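Local coordinates for protein beta-glucoside phosphorylase BglX (PDB 5VQE) that probably catalyses the phosphorolysis of beta-glucosides, transferring the glucosyl unit to phosphate, as a member of glycoside hydrolase family 3, at residues G136-V141 and L369-R374; N282-T287 and G312-T317; I413-A418 and V445-E450. All coordinates share one frame; numbering follows the deposited sequence.

Contact 1: residues G136-V141 and L369-R374; sequences GSAVGV and LHAMER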
# COMPACT_ATOMS: atom_id res chain seq x y z
N GLY A 136 4.05 -11.40 9.01
CA GLY A 136 3.90 -10.35 9.99
C GLY A 136 3.64 -10.88 11.39
O GLY A 136 4.26 -10.44 12.36
N SER A 137 2.72 -11.84 11.52
CA SER A 137 2.36 -12.32 12.85
C SER A 137 3.51 -13.05 13.51
O SER A 137 3.60 -13.08 14.74
CB SER A 137 1.12 -13.22 12.79
OG SER A 137 1.32 -14.39 12.01
N ALA A 138 4.42 -13.64 12.71
CA ALA A 138 5.57 -14.32 13.29
C ALA A 138 6.43 -13.38 14.13
O ALA A 138 7.07 -13.81 15.09
CB ALA A 138 6.42 -14.94 12.18
N VAL A 139 6.47 -12.10 13.77
CA VAL A 139 7.30 -11.14 14.48
C VAL A 139 6.49 -10.25 15.40
O VAL A 139 7.06 -9.33 16.01
CB VAL A 139 8.13 -10.29 13.49
CG1 VAL A 139 8.91 -11.18 12.53
CG2 VAL A 139 7.26 -9.30 12.72
N GLY A 140 5.18 -10.47 15.51
CA GLY A 140 4.37 -9.74 16.47
C GLY A 140 3.38 -8.76 15.88
O GLY A 140 2.61 -8.16 16.64
N VAL A 141 3.38 -8.55 14.56
CA VAL A 141 2.41 -7.66 13.94
C VAL A 141 1.02 -8.25 14.09
O VAL A 141 0.79 -9.44 13.81
CB VAL A 141 2.77 -7.43 12.47
CG1 VAL A 141 1.66 -6.64 11.76
CG2 VAL A 141 4.08 -6.69 12.35
N LEU A 369 9.64 -19.17 18.49
CA LEU A 369 10.68 -18.95 17.49
C LEU A 369 10.40 -19.74 16.22
O LEU A 369 10.72 -19.27 15.12
CB LEU A 369 12.04 -19.33 18.07
CG LEU A 369 13.30 -18.49 17.80
CD1 LEU A 369 13.85 -18.74 16.40
CD2 LEU A 369 13.07 -17.00 18.02
N HIS A 370 9.83 -20.93 16.37
CA HIS A 370 9.46 -21.79 15.24
C HIS A 370 8.65 -21.03 14.18
O HIS A 370 8.75 -21.35 12.99
CB HIS A 370 8.66 -22.97 15.80
CG HIS A 370 8.25 -23.99 14.79
ND1 HIS A 370 8.78 -24.04 13.52
CD2 HIS A 370 7.37 -25.02 14.87
CE1 HIS A 370 8.24 -25.05 12.86
NE2 HIS A 370 7.38 -25.66 13.66
N ALA A 371 7.87 -20.03 14.59
CA ALA A 371 7.03 -19.31 13.65
C ALA A 371 7.86 -18.54 12.63
O ALA A 371 7.41 -18.31 11.50
CB ALA A 371 6.10 -18.35 14.40
N MET A 372 9.07 -18.13 13.00
CA MET A 372 9.93 -17.37 12.09
C MET A 372 10.28 -18.16 10.84
O MET A 372 10.63 -17.55 9.82
CB MET A 372 11.21 -16.96 12.80
CG MET A 372 11.00 -16.11 14.03
SD MET A 372 10.44 -14.46 13.60
CE MET A 372 11.99 -13.70 13.14
N GLU A 373 10.20 -19.49 10.89
CA GLU A 373 10.51 -20.31 9.72
C GLU A 373 9.51 -20.12 8.59
O GLU A 373 9.80 -20.54 7.47
CB GLU A 373 10.58 -21.79 10.11
CG GLU A 373 11.71 -22.11 11.09
CD GLU A 373 11.77 -23.58 11.47
OE1 GLU A 373 11.36 -24.44 10.66
OE2 GLU A 373 12.23 -23.87 12.60
N ARG A 374 8.36 -19.51 8.86
CA ARG A 374 7.41 -19.22 7.79
C ARG A 374 7.91 -18.11 6.88
O ARG A 374 7.45 -18.01 5.74
CB ARG A 374 6.06 -18.81 8.38
CG ARG A 374 5.46 -19.80 9.34
CD ARG A 374 4.01 -19.51 9.60
NE ARG A 374 3.77 -18.23 10.27
CZ ARG A 374 3.56 -18.07 11.58
NH1 ARG A 374 3.33 -16.86 12.07
NH2 ARG A 374 3.55 -19.12 12.39
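A138 and M372 meet where helix 122-138 ends in a Schellman motif, against the 369-374 turn that lies between helices 340-356 and 378-391. The motif closes with V141 N bonded to G136 O, and G140 takes the positive phi at which a CB would jam against the preceding carbonyl. M372 leaves its CB with CG anti to its own carbonyl carbon (chi1 -59°), and bends at chi2 and chi3 lay the thioether against the helix end. SD sits 3.7 Å from A138 O and 3.8 Å from V139 CG1; CE ends 4.0 Å from the same V139 CG1, the two side chains crossing at about a right angle. R73 of helix 69-82 also touches M372. Next to this, A138 CB packs on A371 CB at 4.1 Å. R374 reaches the last turn of the helix, where its NH1 donates to S134 O and lies 3.6 Å from A138 CB. S137 OG is itself bonded to A133 O. One face of the R374 guanidinium is overlain by the carbonyl oxygen from three residues earlier, A371 O, 3.7 Å above the plane and offset toward the rim.

Contact 2: residues N282-T287 and G312-T317; sequences NGLICT and GADMLT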
# COMPACT_ATOMS: atom_id res chain seq x y z
N ASN A 282 -18.92 -0.10 12.07
CA ASN A 282 -18.84 -0.22 13.51
C ASN A 282 -17.43 -0.49 14.00
O ASN A 282 -17.21 -0.59 15.21
CB ASN A 282 -19.79 -1.34 13.99
CG ASN A 282 -19.87 -1.43 15.50
OD1 ASN A 282 -20.05 -0.43 16.19
ND2 ASN A 282 -19.72 -2.65 16.02
N GLY A 283 -16.45 -0.59 13.09
CA GLY A 283 -15.08 -0.88 13.45
C GLY A 283 -14.28 0.36 13.81
O GLY A 283 -14.81 1.45 14.00
N LEU A 284 -12.96 0.17 13.88
CA LEU A 284 -12.04 1.22 14.29
C LEU A 284 -11.68 2.12 13.11
O LEU A 284 -11.32 1.63 12.03
CB LEU A 284 -10.77 0.59 14.88
CG LEU A 284 -9.78 1.44 15.69
CD1 LEU A 284 -8.73 0.55 16.30
CD2 LEU A 284 -9.05 2.47 14.85
N ILE A 285 -11.74 3.43 13.32
CA ILE A 285 -11.32 4.41 12.32
C ILE A 285 -10.00 5.02 12.78
O ILE A 285 -9.90 5.56 13.88
CB ILE A 285 -12.37 5.51 12.12
CG1 ILE A 285 -13.68 4.94 11.58
CG2 ILE A 285 -11.85 6.57 11.16
CD1 ILE A 285 -14.82 5.93 11.55
N CYS A 286 -8.98 4.94 11.93
CA CYS A 286 -7.72 5.62 12.19
C CYS A 286 -7.44 6.60 11.06
O CYS A 286 -7.94 6.43 9.94
CB CYS A 286 -6.55 4.64 12.35
SG CYS A 286 -6.12 3.69 10.87
N THR A 287 -6.67 7.64 11.36
CA THR A 287 -6.28 8.56 10.32
C THR A 287 -5.09 8.00 9.54
O THR A 287 -4.38 7.10 10.00
CB THR A 287 -5.90 9.94 10.89
OG1 THR A 287 -4.66 9.87 11.59
CG2 THR A 287 -6.98 10.46 11.85
N GLY A 312 -14.84 11.84 14.49
CA GLY A 312 -15.13 10.45 14.22
C GLY A 312 -13.95 9.50 14.14
O GLY A 312 -14.15 8.28 14.10
N ALA A 313 -12.73 10.03 14.11
CA ALA A 313 -11.55 9.17 14.13
C ALA A 313 -11.34 8.63 15.54
O ALA A 313 -11.51 9.34 16.53
CB ALA A 313 -10.32 9.95 13.68
N ASP A 314 -10.97 7.35 15.62
CA ASP A 314 -10.65 6.75 16.91
C ASP A 314 -9.17 6.85 17.25
O ASP A 314 -8.81 6.85 18.43
CB ASP A 314 -11.06 5.27 16.92
CG ASP A 314 -12.55 5.09 16.68
OD1 ASP A 314 -13.35 5.81 17.32
OD2 ASP A 314 -12.91 4.22 15.86
N MET A 315 -8.31 6.94 16.23
CA MET A 315 -6.87 6.93 16.45
C MET A 315 -6.17 7.86 15.47
O MET A 315 -6.50 7.92 14.28
CB MET A 315 -6.35 5.49 16.31
CG MET A 315 -4.86 5.33 16.34
SD MET A 315 -4.34 3.61 16.58
CE MET A 315 -5.63 2.92 17.56
N LEU A 316 -5.18 8.59 16.00
CA LEU A 316 -4.30 9.43 15.21
C LEU A 316 -3.05 8.64 14.87
O LEU A 316 -2.39 8.10 15.77
CB LEU A 316 -3.91 10.70 15.97
CG LEU A 316 -5.05 11.68 16.28
CD1 LEU A 316 -4.71 12.55 17.48
CD2 LEU A 316 -5.33 12.55 15.08
N THR A 317 -2.71 8.59 13.59
CA THR A 317 -1.57 7.80 13.13
C THR A 317 -0.35 8.72 13.01
O THR A 317 -0.23 9.50 12.07
CB THR A 317 -1.90 7.11 11.81
OG1 THR A 317 -3.07 6.30 12.01
CG2 THR A 317 -0.75 6.24 11.33
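C286 and M315 form a single backbone bridge, CA to CA 4.5 Å, between segments whose end-to-end directions differ by 58°. Around it, I285 O takes D314 N at 2.7 Å and, more weakly, M315 N, while T287 N donates to M315 O at 2.9 Å. The side chain of D314 adds a bond to the backbone pairing: its CG is anti to the carbonyl carbon, and OD2 accepts I285 N at 2.9 Å along a nearly straight N-H (173°), met on the anti side and somewhat out of the carboxylate plane. The same OD2 is in a salt bridge with R276, and OD1 pairs with R342, so both oxygens of this buried acid are engaged; the two arginines are likely to keep it ionised. L284 and M315 cross obliquely, with L284 CD1 4.1 Å from M315 CE. Strands 284-287 and 316-317 are neighbours in the TIM-barrel-like N-terminal domain of family 3; strand 284-287 pairs with 237-244 on its other side, and L316 bonds onward to L37, so the contact continues the barrel wall. Helix 301-310 leads back between them and is closed by a Schellman motif with G312 at positive phi; I285 CD1 rests on G312 O. At the far end two threonines interlock. T287 OG1, held between the backbone N and the carbonyl carbon (chi1 71°), accepts T317 N at 3.1 Å, and T317 OG1 returns a short 2.5 Å bond to T287 O. T287 CG2 lies 3.8 Å from A313 CB and also close to M315 O.

Contact 3: residues I413-A418 and V445-E450; sequences IILVQA and VHWFEE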
# COMPACT_ATOMS: atom_id res chain seq x y z
N ILE A 413 21.74 -7.55 -28.13
CA ILE A 413 20.68 -6.83 -27.44
C ILE A 413 21.31 -5.67 -26.68
O ILE A 413 22.34 -5.83 -26.02
CB ILE A 413 19.90 -7.75 -26.47
CG1 ILE A 413 19.10 -8.78 -27.25
CG2 ILE A 413 18.98 -6.92 -25.56
CD1 ILE A 413 18.43 -9.83 -26.37
N ILE A 414 20.68 -4.50 -26.77
CA ILE A 414 21.00 -3.37 -25.91
C ILE A 414 19.89 -3.28 -24.87
O ILE A 414 18.71 -3.16 -25.23
CB ILE A 414 21.13 -2.06 -26.69
CG1 ILE A 414 22.39 -2.07 -27.56
CG2 ILE A 414 21.19 -0.88 -25.73
CD1 ILE A 414 22.53 -0.84 -28.48
N LEU A 415 20.27 -3.34 -23.60
CA LEU A 415 19.32 -3.32 -22.49
C LEU A 415 19.32 -1.92 -21.90
O LEU A 415 20.38 -1.41 -21.50
CB LEU A 415 19.68 -4.35 -21.43
CG LEU A 415 18.73 -4.51 -20.23
CD1 LEU A 415 17.33 -4.85 -20.69
CD2 LEU A 415 19.26 -5.58 -19.28
N VAL A 416 18.14 -1.31 -21.83
CA VAL A 416 17.99 0.09 -21.44
C VAL A 416 17.18 0.10 -20.15
O VAL A 416 15.99 -0.22 -20.16
CB VAL A 416 17.30 0.93 -22.52
CG1 VAL A 416 17.27 2.39 -22.11
CG2 VAL A 416 18.01 0.76 -23.85
N GLN A 417 17.84 0.44 -19.05
CA GLN A 417 17.14 0.58 -17.79
C GLN A 417 16.53 1.97 -17.70
O GLN A 417 17.15 2.96 -18.07
CB GLN A 417 18.10 0.36 -16.62
CG GLN A 417 17.47 0.61 -15.27
CD GLN A 417 18.46 0.47 -14.15
OE1 GLN A 417 18.62 -0.61 -13.57
NE2 GLN A 417 19.16 1.55 -13.85
N ALA A 418 15.29 2.02 -17.22
CA ALA A 418 14.61 3.28 -16.93
C ALA A 418 13.93 3.13 -15.58
O ALA A 418 13.09 2.24 -15.41
CB ALA A 418 13.60 3.65 -18.02
N VAL A 445 24.38 -9.19 -24.56
CA VAL A 445 23.61 -8.10 -23.97
C VAL A 445 24.55 -7.06 -23.39
O VAL A 445 25.33 -7.37 -22.48
CB VAL A 445 22.65 -8.60 -22.88
CG1 VAL A 445 21.70 -7.47 -22.44
CG2 VAL A 445 21.85 -9.79 -23.38
N HIS A 446 24.47 -5.83 -23.90
CA HIS A 446 25.17 -4.69 -23.33
C HIS A 446 24.16 -3.69 -22.78
O HIS A 446 23.05 -3.57 -23.30
CB HIS A 446 26.05 -3.98 -24.36
CG HIS A 446 27.21 -4.78 -24.83
ND1 HIS A 446 27.11 -5.71 -25.84
CD2 HIS A 446 28.51 -4.78 -24.45
CE1 HIS A 446 28.30 -6.25 -26.06
NE2 HIS A 446 29.16 -5.71 -25.22
N TRP A 447 24.56 -2.99 -21.72
CA TRP A 447 23.77 -1.87 -21.25
C TRP A 447 23.86 -0.71 -22.24
O TRP A 447 24.87 -0.54 -22.93
CB TRP A 447 24.28 -1.38 -19.89
CG TRP A 447 24.26 -2.35 -18.74
CD1 TRP A 447 25.36 -2.92 -18.14
CD2 TRP A 447 23.12 -2.82 -18.01
NE1 TRP A 447 24.96 -3.72 -17.10
CE2 TRP A 447 23.60 -3.68 -16.99
CE3 TRP A 447 21.75 -2.61 -18.12
CZ2 TRP A 447 22.75 -4.32 -16.10
CZ3 TRP A 447 20.90 -3.26 -17.23
CH2 TRP A 447 21.41 -4.10 -16.23
N PHE A 448 22.81 0.11 -22.28
CA PHE A 448 22.80 1.30 -23.13
C PHE A 448 24.05 2.13 -22.92
O PHE A 448 24.60 2.70 -23.88
CB PHE A 448 21.57 2.14 -22.82
CG PHE A 448 21.43 3.36 -23.69
CD1 PHE A 448 21.81 4.61 -23.23
CD2 PHE A 448 20.91 3.25 -24.97
CE1 PHE A 448 21.68 5.73 -24.03
CE2 PHE A 448 20.78 4.37 -25.77
CZ PHE A 448 21.16 5.61 -25.30
N GLU A 449 24.49 2.25 -21.67
CA GLU A 449 25.61 3.12 -21.33
C GLU A 449 26.94 2.61 -21.88
O GLU A 449 27.89 3.39 -21.94
CB GLU A 449 25.67 3.27 -19.81
CG GLU A 449 24.49 4.06 -19.19
CD GLU A 449 23.15 3.33 -19.23
OE1 GLU A 449 23.11 2.08 -19.14
OE2 GLU A 449 22.11 4.02 -19.36
N GLU A 450 27.01 1.35 -22.30
CA GLU A 450 28.27 0.73 -22.69
C GLU A 450 28.60 0.86 -24.17
O GLU A 450 29.73 0.54 -24.56
CB GLU A 450 28.25 -0.77 -22.36
CG GLU A 450 28.14 -1.10 -20.90
CD GLU A 450 28.25 -2.59 -20.65
OE1 GLU A 450 27.44 -3.36 -21.23
OE2 GLU A 450 29.15 -2.99 -19.89
O HOH W 1 24.84 -6.29 -27.39
O HOH W 2 20.55 1.06 -19.25
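L415 and W447 lie side by side, pointing the same way, on the sheet face that I413 and V445 share. L415 CG is anti to its backbone N (chi1 -177°), and CD2 presses on the indole obliquely, 3.5 Å from W447 CZ3. L415 CB meets V445 CG1 at 3.9 Å. The indole also stacks with Y427 and takes a cation-pi contact from K435. An alanine at W447 would probably leave L415 CD2 without its aromatic neighbour and Y427 and K435 without their ring partner. Strands 412-419 and 444-447 run parallel and, with helix 429-441, form a beta-alpha-beta unit at the edge of a six-stranded mixed sheet, consistent with the alpha/beta sandwich domain of family 3 enzymes. H446 N bonds I413 O at 3.0 Å, L415 N bonds H446 O at 2.8 Å, and F448 N bonds L415 O. F448 opens a 3-10 turn; with CG anti to N (chi1 -177°), its ring has I414 CG2 at the edge, 4.2 Å from CD2, and V416 CG2 obliquely, 4.0 Å from CD2. A water in the plane of the H446 ring joins ND1 to I413 O, and E450 OE1 accepts W447 N at 2.9 Å.

Contact 2 falls within the chain between the two segments of contact 1, and contact 3 follows both. Contacts 1 and 2 have centres 27 Å apart and nearest atoms about 13 Å apart, whereas contact 3 lies 49 Å from contact 2, centre to centre, across the centre of the chain. Contact 2 is the one beside the sugar: the T317 side chain comes to about 4 Å from the bound 2-deoxy-2-fluoro-glucose, and D288 and F318, which directly follow its two segments, line the pocket. Contact 1 ties the linker after helix 340-356, probably the last of the barrel domain, to helix 122-138. That linker leads on to the second domain, where contact 3 sits.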